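Local coordinates for core protein VP7 (Bluetongue virus, PDB 1BVP) that forms the trimeric capsomers that assemble, 260 to a particle, on the VP3 scaffold of the viral inner capsid, at residues A[55-66]-A[316-327]; A[28-36]-A[96-104]. All blocks are in the same frame, centred on the assembly; numbering follows the deposited sequence.

Interaction 1: A[55-66]-A[316-327]; sequences LAQRNEMFFMCL and LADVYTVLRPEF
Arg58 NH1 meets two carbonyls at the end of helix 304-323. Its bond to Leu323 O, 2.8 Å at an N-H...O angle of 164°, lies in both the guanidinium plane and the carbonyl plane; the second, from NH1 to Arg324 O, is weak. A bend at chi3 turns the guanidinium edge toward these oxygens. Arg324 is where the chain leaves the helix, with positive phi, and from there it runs on alongside helix 55-73. The next residue after Arg58, Asn59, holds Glu326 by both backbone polar atoms: Glu326 N donates to Asn59 OD1 (2.9 Å), and Asn59 ND2 donates to Glu326 O (3.0 Å), the latter from above the carbonyl plane. The carboxamide thus brackets the N-H and C=O of one extended residue, the second bond being the more tilted.

Deeper in, Phe62 is a knob set among Leu316, Val319, Tyr320 and Leu323, with CG anti to its own backbone N (chi1 -180°), which carries the ring across to the opposing helix. Pro325 CG lies over one face of this ring in a CH-pi contact, 3.9 Å from the Phe62 centroid. The Tyr320 edge is directed at the Phe62 face, planes at 79°, while Tyr320 OH is bonded to Asp275. Phe63 in turn presents CE1 over the centre of the Phe327 ring, an edge-to-face pair with centroids 5.1 Å apart. Leu316 CD1 closes the far end against Cys65 and Phe62.

The helical parts, 55-66 and 316-323, run antiparallel with axes 10.3 Å apart at closest approach. The apolar interior joins the helices and also takes in Pro325 and Phe327 of the outgoing chain, whose backbone Arg58 and Asn59 hold by hydrogen bonds; the arginine's positive charge at the carbonyl end of helix 304-323 probably complements the helix dipole.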
loop_
_atom_site.group_PDB
_atom_site.type_symbol
_atom_site.label_atom_id
_atom_site.label_comp_id
_atom_site.label_asym_id
_atom_site.label_seq_id
_atom_site.Cartn_x
_atom_site.Cartn_y
_atom_site.Cartn_z
ATOM N N LEU A 55 -15.267 32.323 -15.955
ATOM C CA LEU A 55 -15.027 31.999 -14.564
ATOM C C LEU A 55 -16.356 31.882 -13.835
ATOM O O LEU A 55 -16.556 31.002 -12.993
ATOM C CB LEU A 55 -14.203 33.106 -13.918
ATOM C CG LEU A 55 -14.076 33.091 -12.393
ATOM C CD1 LEU A 55 -13.246 31.877 -11.973
ATOM C CD2 LEU A 55 -13.432 34.385 -11.930
ATOM N N ALA A 56 -17.285 32.768 -14.154
ATOM C CA ALA A 56 -18.571 32.715 -13.476
ATOM C C ALA A 56 -19.297 31.398 -13.720
ATOM O O ALA A 56 -19.965 30.866 -12.815
ATOM C CB ALA A 56 -19.420 33.882 -13.880
ATOM N N GLN A 57 -19.124 30.842 -14.919
ATOM C CA GLN A 57 -19.773 29.577 -15.254
ATOM C C GLN A 57 -19.110 28.391 -14.583
ATOM O O GLN A 57 -19.769 27.412 -14.218
ATOM C CB GLN A 57 -19.809 29.382 -16.754
ATOM C CG GLN A 57 -20.732 30.347 -17.420
ATOM C CD GLN A 57 -20.638 30.312 -18.931
ATOM O OE1 GLN A 57 -21.648 30.421 -19.612
ATOM N NE2 GLN A 57 -19.423 30.203 -19.464
ATOM N N ARG A 58 -17.794 28.477 -14.449
ATOM C CA ARG A 58 -17.013 27.448 -13.794
ATOM C C ARG A 58 -17.353 27.410 -12.302
ATOM O O ARG A 58 -17.648 26.346 -11.760
ATOM C CB ARG A 58 -15.530 27.684 -14.043
ATOM C CG ARG A 58 -15.137 27.315 -15.455
ATOM C CD ARG A 58 -13.655 27.342 -15.677
ATOM N NE ARG A 58 -13.124 28.692 -15.860
ATOM C CZ ARG A 58 -12.305 29.304 -15.011
ATOM N NH1 ARG A 58 -11.918 28.715 -13.898
ATOM N NH2 ARG A 58 -11.828 30.491 -15.300
ATOM N N ASN A 59 -17.439 28.577 -11.674
ATOM C CA ASN A 59 -17.796 28.639 -10.267
ATOM C C ASN A 59 -19.155 28.007 -10.047
ATOM O O ASN A 59 -19.364 27.170 -9.155
ATOM C CB ASN A 59 -17.856 30.076 -9.801
ATOM C CG ASN A 59 -16.499 30.677 -9.579
ATOM O OD1 ASN A 59 -15.478 29.991 -9.561
ATOM N ND2 ASN A 59 -16.475 31.972 -9.399
ATOM N N GLU A 60 -20.083 28.377 -10.910
ATOM C CA GLU A 60 -21.448 27.880 -10.811
ATOM C C GLU A 60 -21.505 26.344 -10.922
ATOM O O GLU A 60 -22.234 25.686 -10.173
ATOM C CB GLU A 60 -22.280 28.577 -11.885
ATOM C CG GLU A 60 -23.756 28.439 -11.722
ATOM C CD GLU A 60 -24.365 29.580 -10.963
ATOM O OE1 GLU A 60 -23.620 30.224 -10.153
ATOM O OE2 GLU A 60 -25.597 29.801 -11.191
ATOM N N MET A 61 -20.719 25.767 -11.831
ATOM C CA MET A 61 -20.709 24.311 -11.978
ATOM C C MET A 61 -20.054 23.676 -10.758
ATOM O O MET A 61 -20.526 22.648 -10.250
ATOM C CB MET A 61 -19.962 23.869 -13.226
ATOM C CG MET A 61 -20.017 22.359 -13.389
ATOM S SD MET A 61 -19.278 21.769 -14.909
ATOM C CE MET A 61 -20.775 21.557 -15.798
ATOM N N PHE A 62 -18.963 24.295 -10.295
ATOM C CA PHE A 62 -18.276 23.811 -9.118
ATOM C C PHE A 62 -19.223 23.840 -7.916
ATOM O O PHE A 62 -19.254 22.891 -7.117
ATOM C CB PHE A 62 -17.030 24.620 -8.802
ATOM C CG PHE A 62 -16.321 24.117 -7.585
ATOM C CD1 PHE A 62 -15.611 22.918 -7.635
ATOM C CD2 PHE A 62 -16.469 24.762 -6.361
ATOM C CE1 PHE A 62 -15.069 22.358 -6.480
ATOM C CE2 PHE A 62 -15.934 24.215 -5.195
ATOM C CZ PHE A 62 -15.235 23.011 -5.250
ATOM N N PHE A 63 -20.011 24.909 -7.785
ATOM C CA PHE A 63 -20.947 24.987 -6.677
ATOM C C PHE A 63 -21.976 23.889 -6.751
ATOM O O PHE A 63 -22.435 23.404 -5.723
ATOM C CB PHE A 63 -21.626 26.326 -6.626
ATOM C CG PHE A 63 -20.699 27.458 -6.318
ATOM C CD1 PHE A 63 -19.521 27.246 -5.600
ATOM C CD2 PHE A 63 -21.001 28.753 -6.744
ATOM C CE1 PHE A 63 -18.664 28.308 -5.311
ATOM C CE2 PHE A 63 -20.147 29.814 -6.458
ATOM C CZ PHE A 63 -18.979 29.599 -5.745
ATOM N N MET A 64 -22.291 23.441 -7.968
ATOM C CA MET A 64 -23.271 22.371 -8.139
ATOM C C MET A 64 -22.659 21.088 -7.591
ATOM O O MET A 64 -23.319 20.296 -6.936
ATOM C CB MET A 64 -23.628 22.191 -9.616
ATOM C CG MET A 64 -24.562 21.029 -9.828
ATOM S SD MET A 64 -24.822 20.587 -11.515
ATOM C CE MET A 64 -23.185 19.990 -12.073
ATOM N N CYS A 65 -21.381 20.890 -7.872
ATOM C CA CYS A 65 -20.671 19.721 -7.390
ATOM C C CYS A 65 -20.536 19.758 -5.867
ATOM O O CYS A 65 -20.774 18.742 -5.184
ATOM C CB CYS A 65 -19.325 19.692 -8.035
ATOM S SG CYS A 65 -19.441 19.188 -9.735
ATOM N N LEU A 66 -20.197 20.934 -5.334
ATOM C CA LEU A 66 -20.094 21.111 -3.894
ATOM C C LEU A 66 -21.435 20.758 -3.237
ATOM O O LEU A 66 -21.487 19.999 -2.265
ATOM C CB LEU A 66 -19.700 22.542 -3.577
ATOM C CG LEU A 66 -19.452 22.931 -2.111
ATOM C CD1 LEU A 66 -18.581 21.929 -1.391
ATOM C CD2 LEU A 66 -18.783 24.296 -2.099
ATOM N N LEU A 316 -14.214 15.599 -5.331
ATOM C CA LEU A 316 -14.445 17.041 -5.416
ATOM C C LEU A 316 -13.128 17.797 -5.600
ATOM O O LEU A 316 -13.088 18.822 -6.300
ATOM C CB LEU A 316 -15.185 17.561 -4.195
ATOM C CG LEU A 316 -15.575 19.042 -4.184
ATOM C CD1 LEU A 316 -16.669 19.283 -5.201
ATOM C CD2 LEU A 316 -16.108 19.429 -2.790
ATOM N N ALA A 317 -12.038 17.271 -5.038
ATOM C CA ALA A 317 -10.728 17.929 -5.187
ATOM C C ALA A 317 -10.305 17.853 -6.632
ATOM O O ALA A 317 -9.717 18.803 -7.167
ATOM C CB ALA A 317 -9.700 17.296 -4.328
ATOM N N ASP A 318 -10.580 16.721 -7.270
ATOM C CA ASP A 318 -10.231 16.591 -8.684
ATOM C C ASP A 318 -11.052 17.567 -9.521
ATOM O O ASP A 318 -10.518 18.203 -10.428
ATOM C CB ASP A 318 -10.482 15.192 -9.178
ATOM C CG ASP A 318 -9.533 14.189 -8.588
ATOM O OD1 ASP A 318 -8.375 14.545 -8.258
ATOM O OD2 ASP A 318 -9.952 13.023 -8.519
ATOM N N VAL A 319 -12.345 17.695 -9.211
ATOM C CA VAL A 319 -13.198 18.637 -9.927
ATOM C C VAL A 319 -12.632 20.042 -9.740
ATOM O O VAL A 319 -12.495 20.791 -10.706
ATOM C CB VAL A 319 -14.657 18.611 -9.424
ATOM C CG1 VAL A 319 -15.437 19.777 -10.035
ATOM C CG2 VAL A 319 -15.312 17.298 -9.808
ATOM N N TYR A 320 -12.247 20.369 -8.505
ATOM C CA TYR A 320 -11.685 21.679 -8.195
ATOM C C TYR A 320 -10.494 21.930 -9.088
ATOM O O TYR A 320 -10.287 23.027 -9.637
ATOM C CB TYR A 320 -11.210 21.714 -6.749
ATOM C CG TYR A 320 -10.694 23.072 -6.304
ATOM C CD1 TYR A 320 -11.566 24.030 -5.758
ATOM C CD2 TYR A 320 -9.332 23.408 -6.420
ATOM C CE1 TYR A 320 -11.096 25.303 -5.329
ATOM C CE2 TYR A 320 -8.854 24.678 -6.004
ATOM C CZ TYR A 320 -9.744 25.610 -5.461
ATOM O OH TYR A 320 -9.292 26.846 -5.042
ATOM N N THR A 321 -9.664 20.915 -9.181
ATOM C CA THR A 321 -8.481 21.019 -9.998
ATOM C C THR A 321 -8.779 21.297 -11.473
ATOM O O THR A 321 -8.063 22.092 -12.074
ATOM C CB THR A 321 -7.565 19.784 -9.758
ATOM O OG1 THR A 321 -6.758 20.050 -8.608
ATOM C CG2 THR A 321 -6.663 19.478 -10.932
ATOM N N VAL A 322 -9.790 20.645 -12.070
ATOM C CA VAL A 322 -10.090 20.922 -13.475
ATOM C C VAL A 322 -10.911 22.200 -13.702
ATOM O O VAL A 322 -10.571 22.960 -14.591
ATOM C CB VAL A 322 -10.609 19.698 -14.276
ATOM C CG1 VAL A 322 -10.267 18.417 -13.560
ATOM C CG2 VAL A 322 -12.029 19.794 -14.576
ATOM N N LEU A 323 -11.911 22.490 -12.864
ATOM C CA LEU A 323 -12.706 23.714 -13.009
ATOM C C LEU A 323 -12.009 25.015 -12.602
ATOM O O LEU A 323 -12.397 26.078 -13.056
ATOM C CB LEU A 323 -14.041 23.603 -12.265
ATOM C CG LEU A 323 -14.978 22.539 -12.873
ATOM C CD1 LEU A 323 -16.333 22.484 -12.190
ATOM C CD2 LEU A 323 -15.166 22.850 -14.339
ATOM N N ARG A 324 -10.989 24.934 -11.741
ATOM C CA ARG A 324 -10.234 26.090 -11.247
ATOM C C ARG A 324 -11.130 27.241 -10.791
ATOM O O ARG A 324 -10.902 28.393 -11.173
ATOM C CB ARG A 324 -9.247 26.643 -12.279
ATOM C CG ARG A 324 -8.784 25.752 -13.426
ATOM C CD ARG A 324 -7.266 25.794 -13.592
ATOM N NE ARG A 324 -6.630 24.891 -12.610
ATOM C CZ ARG A 324 -6.052 25.262 -11.456
ATOM N NH1 ARG A 324 -5.995 26.550 -11.097
ATOM N NH2 ARG A 324 -5.582 24.332 -10.617
ATOM N N PRO A 325 -12.095 26.972 -9.892
ATOM C CA PRO A 325 -12.969 28.063 -9.449
ATOM C C PRO A 325 -12.251 29.084 -8.573
ATOM O O PRO A 325 -11.143 28.830 -8.099
ATOM C CB PRO A 325 -14.068 27.326 -8.696
ATOM C CG PRO A 325 -13.370 26.189 -8.103
ATOM C CD PRO A 325 -12.412 25.718 -9.183
ATOM N N GLU A 326 -12.853 30.265 -8.432
ATOM C CA GLU A 326 -12.309 31.354 -7.624
ATOM C C GLU A 326 -13.430 32.003 -6.874
ATOM O O GLU A 326 -14.306 32.627 -7.452
ATOM C CB GLU A 326 -11.646 32.428 -8.467
ATOM C CG GLU A 326 -10.361 32.002 -9.139
ATOM C CD GLU A 326 -9.749 33.125 -9.966
ATOM O OE1 GLU A 326 -9.851 34.310 -9.540
ATOM O OE2 GLU A 326 -9.191 32.824 -11.050
ATOM N N PHE A 327 -13.415 31.846 -5.571
ATOM C CA PHE A 327 -14.434 32.446 -4.753
ATOM C C PHE A 327 -13.847 32.687 -3.378
ATOM O O PHE A 327 -12.743 32.227 -3.083
ATOM C CB PHE A 327 -15.679 31.577 -4.708
ATOM C CG PHE A 327 -15.428 30.194 -4.234
ATOM C CD1 PHE A 327 -14.845 29.251 -5.077
ATOM C CD2 PHE A 327 -15.793 29.812 -2.951
ATOM C CE1 PHE A 327 -14.629 27.944 -4.649
ATOM C CE2 PHE A 327 -15.583 28.505 -2.509
ATOM C CZ PHE A 327 -15.003 27.576 -3.358
#

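Interaction 2: A[28-36]-A[96-104]; sequences NVMEILGIA and TPEIPFTTE
Ile35 overlaps the edge of the Pro100 ring and the Glu98 carbonyl, its CD1 3.9 Å from Pro100 CD and 3.8 Å from Glu98 O. Its CG1 branch is anti to the carbonyl carbon (chi1 -43°), and this places CD1 beside the proline ring while CG2 faces Ile99, 4.3 Å from Ile99 CG1. One turn earlier on the helix, Ile32 reaches the same proline at the neighbouring ring carbon, crossing it obliquely: Ile32 CG1 is 3.9 Å from Pro100 CG. Pro100 therefore touches two successive turns through neighbouring ring carbons, with its CB directed toward the helix. At the later end, Ile99 CD1 lies 3.9 Å from Ala36 CA, and Ile99 CG2 is 4.2 Å from Ala36 CB.

No hydrogen bond crosses between the segments, so the contact rests on van der Waals packing, largely apolar, with 336 Å² buried in total. Within the loop, a type I turn spans Thr96 to Ile99, and Thr102 N-caps helix 103-116, its OG1 accepting from Ala105 N.

Helix 27-44 is thereby laid against the connection between helices 90-94 and 103-116. Helix 2-15 adjoins both partners: Thr10 touches Ile32 and bonds Thr102 N, while Arg7 bonds Ile99 O. At the Thr102 end, Glu26 of the third subunit packs on Thr102, placing this corner of the helical domain at the trimer interface.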
loop_
_atom_site.group_PDB
_atom_site.type_symbol
_atom_site.label_atom_id
_atom_site.label_comp_id
_atom_site.label_asym_id
_atom_site.label_seq_id
_atom_site.Cartn_x
_atom_site.Cartn_y
_atom_site.Cartn_z
ATOM N N ASN A 28 -22.019 9.325 -23.409
ATOM C CA ASN A 28 -22.373 8.917 -22.073
ATOM C C ASN A 28 -22.363 10.156 -21.110
ATOM O O ASN A 28 -23.321 10.429 -20.389
ATOM C CB ASN A 28 -21.321 7.853 -21.717
ATOM C CG ASN A 28 -21.514 7.265 -20.347
ATOM O OD1 ASN A 28 -20.639 7.383 -19.473
ATOM N ND2 ASN A 28 -22.657 6.607 -20.138
ATOM N N VAL A 29 -21.308 10.953 -21.171
ATOM C CA VAL A 29 -21.166 12.152 -20.344
ATOM C C VAL A 29 -22.253 13.191 -20.573
ATOM O O VAL A 29 -22.756 13.798 -19.626
ATOM C CB VAL A 29 -19.796 12.840 -20.619
ATOM C CG1 VAL A 29 -19.648 14.125 -19.856
ATOM C CG2 VAL A 29 -18.684 11.894 -20.306
ATOM N N MET A 30 -22.537 13.484 -21.833
ATOM C CA MET A 30 -23.557 14.473 -22.150
ATOM C C MET A 30 -24.947 14.026 -21.726
ATOM O O MET A 30 -25.758 14.838 -21.298
ATOM C CB MET A 30 -23.540 14.796 -23.631
ATOM C CG MET A 30 -22.446 15.741 -24.051
ATOM S SD MET A 30 -22.609 15.872 -25.857
ATOM C CE MET A 30 -22.232 17.741 -26.173
ATOM N N GLU A 31 -25.228 12.739 -21.853
ATOM C CA GLU A 31 -26.519 12.220 -21.458
ATOM C C GLU A 31 -26.762 12.450 -19.963
ATOM O O GLU A 31 -27.828 12.896 -19.564
ATOM C CB GLU A 31 -26.560 10.756 -21.781
ATOM C CG GLU A 31 -27.779 10.059 -21.279
ATOM C CD GLU A 31 -27.611 8.548 -21.340
ATOM O OE1 GLU A 31 -26.702 8.073 -22.084
ATOM O OE2 GLU A 31 -28.369 7.830 -20.637
ATOM N N ILE A 32 -25.730 12.211 -19.155
ATOM C CA ILE A 32 -25.770 12.373 -17.698
ATOM C C ILE A 32 -25.820 13.849 -17.260
ATOM O O ILE A 32 -26.658 14.233 -16.424
ATOM C CB ILE A 32 -24.509 11.707 -17.065
ATOM C CG1 ILE A 32 -24.577 10.186 -17.205
ATOM C CG2 ILE A 32 -24.330 12.106 -15.603
ATOM C CD1 ILE A 32 -23.198 9.547 -17.114
ATOM N N LEU A 33 -24.879 14.655 -17.767
ATOM C CA LEU A 33 -24.830 16.066 -17.424
ATOM C C LEU A 33 -26.110 16.756 -17.805
ATOM O O LEU A 33 -26.594 17.618 -17.083
ATOM C CB LEU A 33 -23.672 16.772 -18.109
ATOM C CG LEU A 33 -22.315 16.406 -17.522
ATOM C CD1 LEU A 33 -21.256 17.338 -18.050
ATOM C CD2 LEU A 33 -22.388 16.484 -16.011
ATOM N N GLY A 34 -26.651 16.373 -18.953
ATOM C CA GLY A 34 -27.887 16.949 -19.429
ATOM C C GLY A 34 -28.989 16.800 -18.414
ATOM O O GLY A 34 -29.558 17.795 -17.961
ATOM N N ILE A 35 -29.290 15.561 -18.054
ATOM C CA ILE A 35 -30.335 15.286 -17.074
ATOM C C ILE A 35 -30.079 15.899 -15.704
ATOM O O ILE A 35 -30.973 16.506 -15.086
ATOM C CB ILE A 35 -30.485 13.790 -16.858
ATOM C CG1 ILE A 35 -30.419 13.106 -18.214
ATOM C CG2 ILE A 35 -31.831 13.488 -16.184
ATOM C CD1 ILE A 35 -30.618 11.630 -18.179
ATOM N N ALA A 36 -28.862 15.697 -15.216
ATOM C CA ALA A 36 -28.481 16.179 -13.905
ATOM C C ALA A 36 -28.560 17.682 -13.810
ATOM O O ALA A 36 -29.197 18.217 -12.915
ATOM C CB ALA A 36 -27.094 15.696 -13.564
ATOM N N THR A 96 -33.683 11.641 -7.582
ATOM C CA THR A 96 -34.468 11.518 -8.823
ATOM C C THR A 96 -33.987 10.281 -9.583
ATOM O O THR A 96 -32.899 10.286 -10.160
ATOM C CB THR A 96 -34.232 12.764 -9.758
ATOM O OG1 THR A 96 -34.662 13.963 -9.103
ATOM C CG2 THR A 96 -34.966 12.623 -11.093
ATOM N N PRO A 97 -34.842 9.260 -9.705
ATOM C CA PRO A 97 -34.475 8.025 -10.410
ATOM C C PRO A 97 -34.121 8.158 -11.863
ATOM O O PRO A 97 -33.613 7.230 -12.462
ATOM C CB PRO A 97 -35.688 7.117 -10.199
ATOM C CG PRO A 97 -36.797 8.069 -9.999
ATOM C CD PRO A 97 -36.205 9.171 -9.159
ATOM N N GLU A 98 -34.328 9.327 -12.434
ATOM C CA GLU A 98 -34.004 9.496 -13.840
ATOM C C GLU A 98 -32.560 9.856 -14.083
ATOM O O GLU A 98 -32.111 9.777 -15.233
ATOM C CB GLU A 98 -34.950 10.483 -14.541
ATOM C CG GLU A 98 -36.364 9.932 -14.818
ATOM C CD GLU A 98 -37.296 9.979 -13.599
ATOM O OE1 GLU A 98 -37.312 11.016 -12.863
ATOM O OE2 GLU A 98 -38.034 8.980 -13.398
ATOM N N ILE A 99 -31.842 10.313 -13.051
ATOM C CA ILE A 99 -30.415 10.625 -13.231
ATOM C C ILE A 99 -29.694 9.290 -13.107
ATOM O O ILE A 99 -29.774 8.615 -12.077
ATOM C CB ILE A 99 -29.847 11.547 -12.170
ATOM C CG1 ILE A 99 -30.662 12.839 -12.095
ATOM C CG2 ILE A 99 -28.376 11.822 -12.497
ATOM C CD1 ILE A 99 -30.061 13.857 -11.177
ATOM N N PRO A 100 -29.024 8.863 -14.178
ATOM C CA PRO A 100 -28.324 7.575 -14.106
ATOM C C PRO A 100 -26.943 7.658 -13.411
ATOM O O PRO A 100 -26.358 8.737 -13.271
ATOM C CB PRO A 100 -28.213 7.181 -15.586
ATOM C CG PRO A 100 -27.948 8.533 -16.240
ATOM C CD PRO A 100 -28.802 9.544 -15.473
ATOM N N PHE A 101 -26.485 6.537 -12.870
ATOM C CA PHE A 101 -25.160 6.478 -12.256
ATOM C C PHE A 101 -24.366 5.423 -13.035
ATOM O O PHE A 101 -24.951 4.535 -13.675
ATOM C CB PHE A 101 -25.231 6.161 -10.759
ATOM C CG PHE A 101 -26.067 4.956 -10.414
ATOM C CD1 PHE A 101 -25.547 3.670 -10.541
ATOM C CD2 PHE A 101 -27.362 5.110 -9.944
ATOM C CE1 PHE A 101 -26.326 2.541 -10.199
ATOM C CE2 PHE A 101 -28.147 4.006 -9.597
ATOM C CZ PHE A 101 -27.627 2.713 -9.726
ATOM N N THR A 102 -23.054 5.577 -13.093
ATOM C CA THR A 102 -22.238 4.632 -13.827
ATOM C C THR A 102 -21.915 3.333 -13.058
ATOM O O THR A 102 -21.997 3.262 -11.833
ATOM C CB THR A 102 -20.910 5.272 -14.190
ATOM O OG1 THR A 102 -20.255 5.710 -12.991
ATOM C CG2 THR A 102 -21.112 6.447 -15.108
ATOM N N THR A 103 -21.533 2.307 -13.807
ATOM C CA THR A 103 -21.111 1.036 -13.249
ATOM C C THR A 103 -19.954 1.259 -12.234
ATOM O O THR A 103 -19.982 0.675 -11.154
ATOM C CB THR A 103 -20.654 0.095 -14.392
ATOM O OG1 THR A 103 -21.797 -0.359 -15.115
ATOM C CG2 THR A 103 -19.931 -1.096 -13.863
ATOM N N GLU A 104 -18.981 2.121 -12.563
ATOM C CA GLU A 104 -17.857 2.444 -11.671
ATOM C C GLU A 104 -18.372 3.013 -10.356
ATOM O O GLU A 104 -18.088 2.478 -9.284
ATOM C CB GLU A 104 -16.924 3.485 -12.277
ATOM C CG GLU A 104 -16.199 3.066 -13.548
ATOM C CD GLU A 104 -17.131 2.631 -14.723
ATOM O OE1 GLU A 104 -18.137 3.331 -15.055
ATOM O OE2 GLU A 104 -16.828 1.567 -15.333
#

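From the N terminus, helix 27-44 comes first and supplies the opening half of interaction 2; helix 55-73 follows and opens interaction 1. The chain then returns at 96-104, closing the shorter loop with 59 residues between its segments. Interaction 1 closes only at 316-327, after 249 intervening residues that include all the strands of the chain. The segments alternate, so the two loops cross. The centres of interaction 1 and interaction 2 are about 19 Å apart, and the two do not touch. Interaction 2 ties helix 27-44 to the connection before helix 103-116, and interaction 1 ties helix 55-73 to helix 304-323, joining parts of the chain from before and after the strands in one helical domain.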